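Local coordinates for protein acyl-homoserine-lactone synthase (Mesorhizobium sp. ORS 3359, PDB 6WNS) that catalyses the formation of acyl-homoserine lactone quorum-sensing signals, using an acyl-coenzyme A as the acyl donor, at residues Ala97-Glu102 / Gly137-Ser142; Leu156-Phe161 / Leu177-Thr182. All coordinates share one frame; numbering follows the deposited sequence.

Contact 1: Ala97-Glu102 / Gly137-Ser142; sequences AAEIFE and GIRQIS
Phe-101 turns its CG anti to its carbonyl carbon (chi1 -84°), and Ile-138 carries CD1 out to meet that ring with an extended chi2 of -164°. The two residues meet where neighbouring parallel strands 100-108 and 140-146 begin, joined by a beta-alpha-beta crossover through helix 121-135, in a sheet ordered as in the acetyltransferase fold. The Ile-138 CD1 methyl sits 3.4 Å from the Phe-101 ring centroid, over one face, in a CH-pi contact; the two side chains cross at about a right angle. An alanine in place of Phe-101 would probably leave that methyl without its aromatic face and open a gap beside Ile-138. Glu-99 O receives Arg-139 N at 2.7 Å, with a weak second bond from Gln-140 N. Further along, Phe-101 N reaches Gln-140 O at 3.2 Å and Ser-142 N reaches Phe-101 O at 2.9 Å. Gln-140 lies alongside Ile-100, its OE1 3.4 Å from Ile-100 CD1, while its NE2 is bonded to Asp-180. The Glu-102 carboxylate is held by the backbone N atoms of Leu-81 and Met-82. Nearer the backbone of Glu-102, buried Ser-142 OG has no hydrogen-bonding partner in the model and lies 3.5 Å from Glu-102 CB.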
ATOM      1  N   ALA A  97      -6.812  15.471   2.451  1.00 75.48           N
ATOM      2  CA  ALA A  97      -6.113  16.643   1.876  1.00 75.08           C
ATOM      3  C   ALA A  97      -5.705  16.208   0.493  1.00 73.16           C
ATOM      4  O   ALA A  97      -5.629  15.010   0.309  1.00 67.49           O
ATOM      5  CB  ALA A  97      -4.900  16.984   2.707  1.00 78.41           C
ATOM      6  N   ALA A  98      -5.466  17.128  -0.417  1.00 71.55           N
ATOM      7  CA  ALA A  98      -4.928  16.813  -1.757  1.00 73.09           C
ATOM      8  C   ALA A  98      -3.556  16.099  -1.610  1.00 71.07           C
ATOM      9  O   ALA A  98      -3.240  15.263  -2.500  1.00 71.92           O
ATOM     10  CB  ALA A  98      -4.812  18.089  -2.582  1.00 75.70           C
ATOM     11  N   GLU A  99      -2.836  16.440  -0.499  1.00 71.80           N
ATOM     12  CA  GLU A  99      -1.378  16.171  -0.277  1.00 76.39           C
ATOM     13  C   GLU A  99      -1.231  14.755   0.318  1.00 72.31           C
ATOM     14  O   GLU A  99      -0.079  14.270   0.505  1.00 73.06           O
ATOM     15  CB  GLU A  99      -0.719  17.212   0.661  1.00 82.88           C
ATOM     16  CG  GLU A  99      -1.522  18.501   0.876  1.00 87.42           C
ATOM     17  CD  GLU A  99      -0.903  19.789   0.344  1.00104.03           C
ATOM     18  OE1 GLU A  99      -0.011  20.393   1.026  1.00114.65           O
ATOM     19  OE2 GLU A  99      -1.355  20.251  -0.731  1.00113.86           O
ATOM     20  N   ILE A 100      -2.381  14.127   0.619  1.00 70.61           N
ATOM     21  CA  ILE A 100      -2.470  12.926   1.508  1.00 66.35           C
ATOM     22  C   ILE A 100      -3.179  11.804   0.757  1.00 62.10           C
ATOM     23  O   ILE A 100      -4.336  12.029   0.394  1.00 60.40           O
ATOM     24  CB  ILE A 100      -3.203  13.289   2.814  1.00 66.75           C
ATOM     25  CG1 ILE A 100      -2.480  14.411   3.578  1.00 73.92           C
ATOM     26  CG2 ILE A 100      -3.401  12.068   3.692  1.00 64.78           C
ATOM     27  CD1 ILE A 100      -3.004  14.652   4.985  1.00 74.93           C
ATOM     28  N   PHE A 101      -2.571  10.594   0.693  1.00 59.67           N
ATOM     29  CA  PHE A 101      -3.183   9.427  -0.001  1.00 55.34           C
ATOM     30  C   PHE A 101      -3.260   8.298   1.006  1.00 57.96           C
ATOM     31  O   PHE A 101      -2.468   8.276   1.963  1.00 60.75           O
ATOM     32  CB  PHE A 101      -2.406   9.004  -1.251  1.00 56.65           C
ATOM     33  CG  PHE A 101      -2.742   9.793  -2.504  1.00 59.51           C
ATOM     34  CD1 PHE A 101      -3.134   9.151  -3.679  1.00 61.60           C
ATOM     35  CD2 PHE A 101      -2.755  11.179  -2.482  1.00 61.35           C
ATOM     36  CE1 PHE A 101      -3.416   9.886  -4.821  1.00 57.29           C
ATOM     37  CE2 PHE A 101      -3.018  11.916  -3.628  1.00 61.31           C
ATOM     38  CZ  PHE A 101      -3.344  11.263  -4.791  1.00 61.37           C
ATOM     39  N   GLU A 102      -4.239   7.432   0.844  1.00 54.52           N
ATOM     40  CA  GLU A 102      -4.390   6.285   1.773  1.00 52.73           C
ATOM     41  C   GLU A 102      -3.699   5.099   1.115  1.00 50.54           C
ATOM     42  O   GLU A 102      -4.000   4.840  -0.047  1.00 48.57           O
ATOM     43  CB  GLU A 102      -5.845   6.013   2.098  1.00 51.53           C
ATOM     44  CG  GLU A 102      -5.955   4.767   2.943  1.00 49.96           C
ATOM     45  CD  GLU A 102      -7.317   4.146   3.045  1.00 46.09           C
ATOM     46  OE1 GLU A 102      -7.897   3.862   1.985  1.00 44.77           O
ATOM     47  OE2 GLU A 102      -7.801   3.956   4.230  1.00 50.42           O
ATOM     48  N   GLY A 137       4.233  14.423  -5.217  1.00 83.18           N
ATOM     49  CA  GLY A 137       3.974  15.490  -4.222  1.00 85.64           C
ATOM     50  C   GLY A 137       2.951  15.091  -3.164  1.00 83.86           C
ATOM     51  O   GLY A 137       2.297  15.987  -2.484  1.00 81.07           O
ATOM     52  N   ILE A 138       2.782  13.763  -3.015  1.00 78.40           N
ATOM     53  CA  ILE A 138       2.073  13.209  -1.834  1.00 78.72           C
ATOM     54  C   ILE A 138       3.075  13.376  -0.689  1.00 79.67           C
ATOM     55  O   ILE A 138       4.262  13.027  -0.934  1.00 85.65           O
ATOM     56  CB  ILE A 138       1.759  11.725  -2.072  1.00 69.83           C
ATOM     57  CG1 ILE A 138       1.071  11.617  -3.436  1.00 66.34           C
ATOM     58  CG2 ILE A 138       1.010  11.135  -0.873  1.00 69.05           C
ATOM     59  CD1 ILE A 138       0.359  10.385  -3.751  1.00 63.83           C
ATOM     60  N   ARG A 139       2.645  14.106   0.348  1.00 79.53           N
ATOM     61  CA  ARG A 139       3.547  14.548   1.461  1.00 85.22           C
ATOM     62  C   ARG A 139       3.332  13.605   2.653  1.00 82.27           C
ATOM     63  O   ARG A 139       4.333  13.310   3.454  1.00 85.79           O
ATOM     64  CB  ARG A 139       3.245  15.997   1.818  1.00 89.78           C
ATOM     65  CG  ARG A 139       3.238  16.907   0.605  1.00 94.36           C
ATOM     66  CD  ARG A 139       4.587  17.554   0.381  1.00103.44           C
ATOM     67  NE  ARG A 139       4.988  18.458   1.454  1.00112.01           N
ATOM     68  CZ  ARG A 139       4.585  19.723   1.582  1.00117.13           C
ATOM     69  NH1 ARG A 139       3.718  20.240   0.728  1.00120.52           N
ATOM     70  NH2 ARG A 139       5.011  20.452   2.596  1.00117.50           N
ATOM     71  N   GLN A 140       2.105  13.080   2.777  1.00 80.42           N
ATOM     72  CA  GLN A 140       1.830  12.066   3.813  1.00 76.13           C
ATOM     73  C   GLN A 140       0.974  10.918   3.247  1.00 69.69           C
ATOM     74  O   GLN A 140       0.204  11.128   2.223  1.00 69.32           O
ATOM     75  CB  GLN A 140       1.143  12.705   5.014  1.00 79.26           C
ATOM     76  CG  GLN A 140       1.988  13.824   5.654  1.00 89.26           C
ATOM     77  CD  GLN A 140       1.056  14.530   6.731  1.00 93.69           C
ATOM     78  OE1 GLN A 140      -0.016  14.922   6.488  1.00 94.28           O
ATOM     79  NE2 GLN A 140       1.459  14.533   8.002  1.00 94.86           N
ATOM     80  N   ILE A 141       0.996   9.790   3.979  1.00 69.95           N
ATOM     81  CA  ILE A 141       0.204   8.560   3.631  1.00 66.43           C
ATOM     82  C   ILE A 141      -0.521   8.088   4.892  1.00 66.01           C
ATOM     83  O   ILE A 141       0.238   7.935   6.002  1.00 72.81           O
ATOM     84  CB  ILE A 141       1.112   7.437   3.108  1.00 67.77           C
ATOM     85  CG1 ILE A 141       1.746   7.802   1.768  1.00 67.97           C
ATOM     86  CG2 ILE A 141       0.316   6.125   3.002  1.00 64.59           C
ATOM     87  CD1 ILE A 141       3.123   7.183   1.598  1.00 72.35           C
ATOM     88  N   SER A 142      -1.932   7.975   4.755  1.00 62.01           N
ATOM     89  CA  SER A 142      -2.771   7.434   5.852  1.00 62.71           C
ATOM     90  C   SER A 142      -2.922   5.929   5.639  1.00 59.62           C
ATOM     91  O   SER A 142      -2.822   5.494   4.465  1.00 58.07           O
ATOM     92  CB  SER A 142      -4.089   8.125   5.989  1.00 62.88           C
ATOM     93  OG  SER A 142      -4.884   7.964   4.842  1.00 60.10           O
TER

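Contact 2: Leu156-Phe161 / Leu177-Thr182; sequences LGWTLF and LLIDVT
The Trp-158 indole meets Ile-179 with its six-membered ring: CD1 of the isoleucine lies in the ring plane at the edge, 4.0 Å from Trp-158 CZ3, while Ile-179 CG2 approaches obliquely to 3.6 Å from Trp-158 CE3. Leu-126 and Leu-130 of helix 121-135 and Leu-153 of helix 149-155 also touch the tryptophan, and its NE1 is hydrogen-bonded to Thr-189 OG1 on helix 183-192, a bond that, with the surrounding leucines, probably helps to fix the rotation of the indole. A second flat group, the Asp-180 carboxylate, brings OD2 to 3.3 Å from Thr-159 OG1, but the angle is too poor for a hydrogen bond; OD1 is hydrogen-bonded to Gln-140 NE2. Both groups sit at the open end of a beta hairpin, in which strand 160-162, at the outer edge of the sheet, runs antiparallel to strand 174-180. Phe-161 and Leu-178 are a hydrogen-bonded pair: Phe-161 N gives to Leu-178 O at 3.0 Å, and Leu-178 N gives back to Phe-161 O at 2.8 Å. Asp-180 N adds a bond to Thr-159 O at 3.0 Å. Leu-160 and Ile-179 form the intervening non-hydrogen-bonded pair, with Leu-160 CB packed 3.9 Å from Ile-179 CG1. A chi1 of 62° sets Leu-160 CG between its backbone N and carbonyl carbon; beyond it, CD1 lies 4.0 Å from Leu-177 CG. On this same face Leu-160 also rests on Leu-153 and Arg-154, and Leu-177 on Pro-150, all of helix 149-155.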
ATOM      1  N   LEU A 156      12.723   1.412  10.470  1.00 97.04           N
ATOM      2  CA  LEU A 156      13.223   1.662   9.080  1.00100.75           C
ATOM      3  C   LEU A 156      13.530   3.173   8.827  1.00103.22           C
ATOM      4  O   LEU A 156      14.021   3.503   7.690  1.00103.85           O
ATOM      5  CB  LEU A 156      12.188   1.143   8.075  1.00 96.99           C
ATOM      6  CG  LEU A 156      12.347  -0.310   7.615  1.00 96.89           C
ATOM      7  CD1 LEU A 156      12.302  -1.262   8.788  1.00 98.99           C
ATOM      8  CD2 LEU A 156      11.239  -0.664   6.614  1.00 94.52           C
ATOM      9  N   GLY A 157      13.130   4.073   9.751  1.00 99.90           N
ATOM     10  CA  GLY A 157      13.352   5.534   9.680  1.00107.20           C
ATOM     11  C   GLY A 157      12.060   6.337   9.601  1.00100.98           C
ATOM     12  O   GLY A 157      12.147   7.567   9.536  1.00101.58           O
ATOM     13  N   TRP A 158      10.886   5.711   9.657  1.00 88.57           N
ATOM     14  CA  TRP A 158       9.630   6.437   9.317  1.00 88.28           C
ATOM     15  C   TRP A 158       9.149   7.241  10.532  1.00 90.44           C
ATOM     16  O   TRP A 158       9.196   6.697  11.737  1.00 97.60           O
ATOM     17  CB  TRP A 158       8.536   5.497   8.811  1.00 81.98           C
ATOM     18  CG  TRP A 158       8.891   4.755   7.569  1.00 78.26           C
ATOM     19  CD1 TRP A 158      10.129   4.397   7.128  1.00 82.01           C
ATOM     20  CD2 TRP A 158       7.947   4.161   6.664  1.00 75.19           C
ATOM     21  NE1 TRP A 158      10.017   3.652   5.989  1.00 80.78           N
ATOM     22  CE2 TRP A 158       8.691   3.513   5.662  1.00 75.85           C
ATOM     23  CE3 TRP A 158       6.556   4.186   6.562  1.00 72.24           C
ATOM     24  CZ2 TRP A 158       8.083   2.873   4.586  1.00 70.59           C
ATOM     25  CZ3 TRP A 158       5.946   3.513   5.523  1.00 71.69           C
ATOM     26  CH2 TRP A 158       6.708   2.883   4.536  1.00 70.97           C
ATOM     27  N   THR A 159       8.756   8.516  10.244  1.00 91.60           N
ATOM     28  CA  THR A 159       8.148   9.359  11.298  1.00 95.18           C
ATOM     29  C   THR A 159       6.643   9.245  10.982  1.00 90.11           C
ATOM     30  O   THR A 159       6.237   9.359   9.736  1.00 90.27           O
ATOM     31  CB  THR A 159       8.861  10.727  11.424  1.00 98.30           C
ATOM     32  OG1 THR A 159       8.038  11.683  10.758  1.00105.20           O
ATOM     33  CG2 THR A 159      10.266  10.782  10.838  1.00 96.91           C
ATOM     34  N   LEU A 160       5.867   8.814  11.984  1.00 86.90           N
ATOM     35  CA  LEU A 160       4.404   8.579  11.820  1.00 84.64           C
ATOM     36  C   LEU A 160       3.706   8.849  13.142  1.00 87.62           C
ATOM     37  O   LEU A 160       4.386   8.858  14.186  1.00 94.53           O
ATOM     38  CB  LEU A 160       4.139   7.141  11.388  1.00 78.39           C
ATOM     39  CG  LEU A 160       4.592   6.072  12.378  1.00 79.25           C
ATOM     40  CD1 LEU A 160       3.544   5.753  13.433  1.00 79.17           C
ATOM     41  CD2 LEU A 160       5.031   4.838  11.653  1.00 76.93           C
ATOM     42  N   PHE A 161       2.393   9.058  13.065  1.00 87.27           N
ATOM     43  CA  PHE A 161       1.542   9.506  14.190  1.00 90.37           C
ATOM     44  C   PHE A 161       0.358   8.544  14.213  1.00 83.60           C
ATOM     45  O   PHE A 161      -0.336   8.403  13.180  1.00 82.01           O
ATOM     46  CB  PHE A 161       1.132  10.977  14.035  1.00 91.49           C
ATOM     47  CG  PHE A 161       2.085  12.017  14.574  1.00103.77           C
ATOM     48  CD1 PHE A 161       2.418  12.062  15.923  1.00107.12           C
ATOM     49  CD2 PHE A 161       2.543  13.038  13.754  1.00106.77           C
ATOM     50  CE1 PHE A 161       3.258  13.043  16.418  1.00115.41           C
ATOM     51  CE2 PHE A 161       3.367  14.030  14.247  1.00107.76           C
ATOM     52  CZ  PHE A 161       3.720  14.037  15.582  1.00118.09           C
ATOM     53  N   LEU A 177      -2.771   5.194  11.171  1.00 68.70           N
ATOM     54  CA  LEU A 177      -1.487   5.952  11.202  1.00 68.65           C
ATOM     55  C   LEU A 177      -1.488   7.051  10.138  1.00 70.05           C
ATOM     56  O   LEU A 177      -2.104   6.845   9.054  1.00 64.54           O
ATOM     57  CB  LEU A 177      -0.401   4.953  10.822  1.00 70.38           C
ATOM     58  CG  LEU A 177       0.266   4.133  11.912  1.00 74.47           C
ATOM     59  CD1 LEU A 177      -0.536   3.978  13.193  1.00 75.72           C
ATOM     60  CD2 LEU A 177       0.673   2.836  11.309  1.00 68.57           C
ATOM     61  N   LEU A 178      -0.761   8.153  10.375  1.00 73.77           N
ATOM     62  CA  LEU A 178      -0.412   9.165   9.330  1.00 70.84           C
ATOM     63  C   LEU A 178       1.116   9.226   9.150  1.00 73.06           C
ATOM     64  O   LEU A 178       1.810   9.502  10.139  1.00 79.46           O
ATOM     65  CB  LEU A 178      -0.991  10.519   9.727  1.00 73.87           C
ATOM     66  CG  LEU A 178      -0.773  11.597   8.662  1.00 75.60           C
ATOM     67  CD1 LEU A 178      -1.516  11.187   7.394  1.00 70.34           C
ATOM     68  CD2 LEU A 178      -1.197  12.989   9.137  1.00 78.54           C
ATOM     69  N   ILE A 179       1.631   8.898   7.961  1.00 71.24           N
ATOM     70  CA  ILE A 179       3.089   8.687   7.705  1.00 76.92           C
ATOM     71  C   ILE A 179       3.617   9.891   6.938  1.00 78.19           C
ATOM     72  O   ILE A 179       3.001  10.221   5.914  1.00 79.41           O
ATOM     73  CB  ILE A 179       3.329   7.358   6.942  1.00 74.05           C
ATOM     74  CG1 ILE A 179       3.025   6.150   7.833  1.00 76.46           C
ATOM     75  CG2 ILE A 179       4.761   7.259   6.424  1.00 79.75           C
ATOM     76  CD1 ILE A 179       2.552   4.911   7.075  1.00 70.42           C
ATOM     77  N   ASP A 180       4.689  10.542   7.434  1.00 83.82           N
ATOM     78  CA  ASP A 180       5.440  11.543   6.635  1.00 87.90           C
ATOM     79  C   ASP A 180       6.295  10.749   5.588  1.00 87.09           C
ATOM     80  O   ASP A 180       7.108   9.860   5.872  1.00 92.72           O
ATOM     81  CB  ASP A 180       6.310  12.472   7.499  1.00 94.56           C
ATOM     82  CG  ASP A 180       5.461  13.318   8.420  1.00 97.37           C
ATOM     83  OD1 ASP A 180       4.227  13.430   8.140  1.00 99.50           O
ATOM     84  OD2 ASP A 180       6.060  13.914   9.386  1.00118.79           O
ATOM     85  N   VAL A 181       6.178  11.330   4.353  1.00 84.39           N
ATOM     86  CA  VAL A 181       6.983  10.965   3.147  1.00 85.17           C
ATOM     87  C   VAL A 181       8.199  11.898   3.135  1.00 91.83           C
ATOM     88  O   VAL A 181       8.077  13.000   2.628  1.00 96.36           O
ATOM     89  CB  VAL A 181       6.150  11.064   1.850  1.00 80.69           C
ATOM     90  CG1 VAL A 181       6.953  10.648   0.633  1.00 81.19           C
ATOM     91  CG2 VAL A 181       4.857  10.260   1.917  1.00 75.52           C
ATOM     92  N   THR A 182       9.303  11.474   3.748  1.00 97.68           N
ATOM     93  CA  THR A 182      10.515  12.297   3.952  1.00 99.79           C
ATOM     94  C   THR A 182      11.694  11.646   3.205  1.00103.45           C
ATOM     95  O   THR A 182      11.786  10.366   3.096  1.00 98.47           O
ATOM     96  CB  THR A 182      10.701  12.582   5.453  1.00101.71           C
ATOM     97  OG1 THR A 182      10.979  11.411   6.243  1.00100.18           O
ATOM     98  CG2 THR A 182       9.479  13.265   6.031  1.00 99.25           C
TER

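Both segments of contact 1 precede those of contact 2 in the sequence, and the two centres lie 12 Å apart in one mixed sheet. Strands 140-146 and 174-180 lie next to each other in it, so segment 137-142 has 97-102 along one edge and 177-182 along the other. Probable backbone bonds, Ile-179 N to Ile-141 O and Val-181 N to Arg-139 O, run directly between the two contacts. From the parallel pair the sheet goes on to antiparallel neighbours and ends at strand 160-162. Helix 121-135 packs against both contacts. In related acetyltransferase folds the parallel central strands border the acyl-coenzyme A cleft, and the same is likely in this synthase.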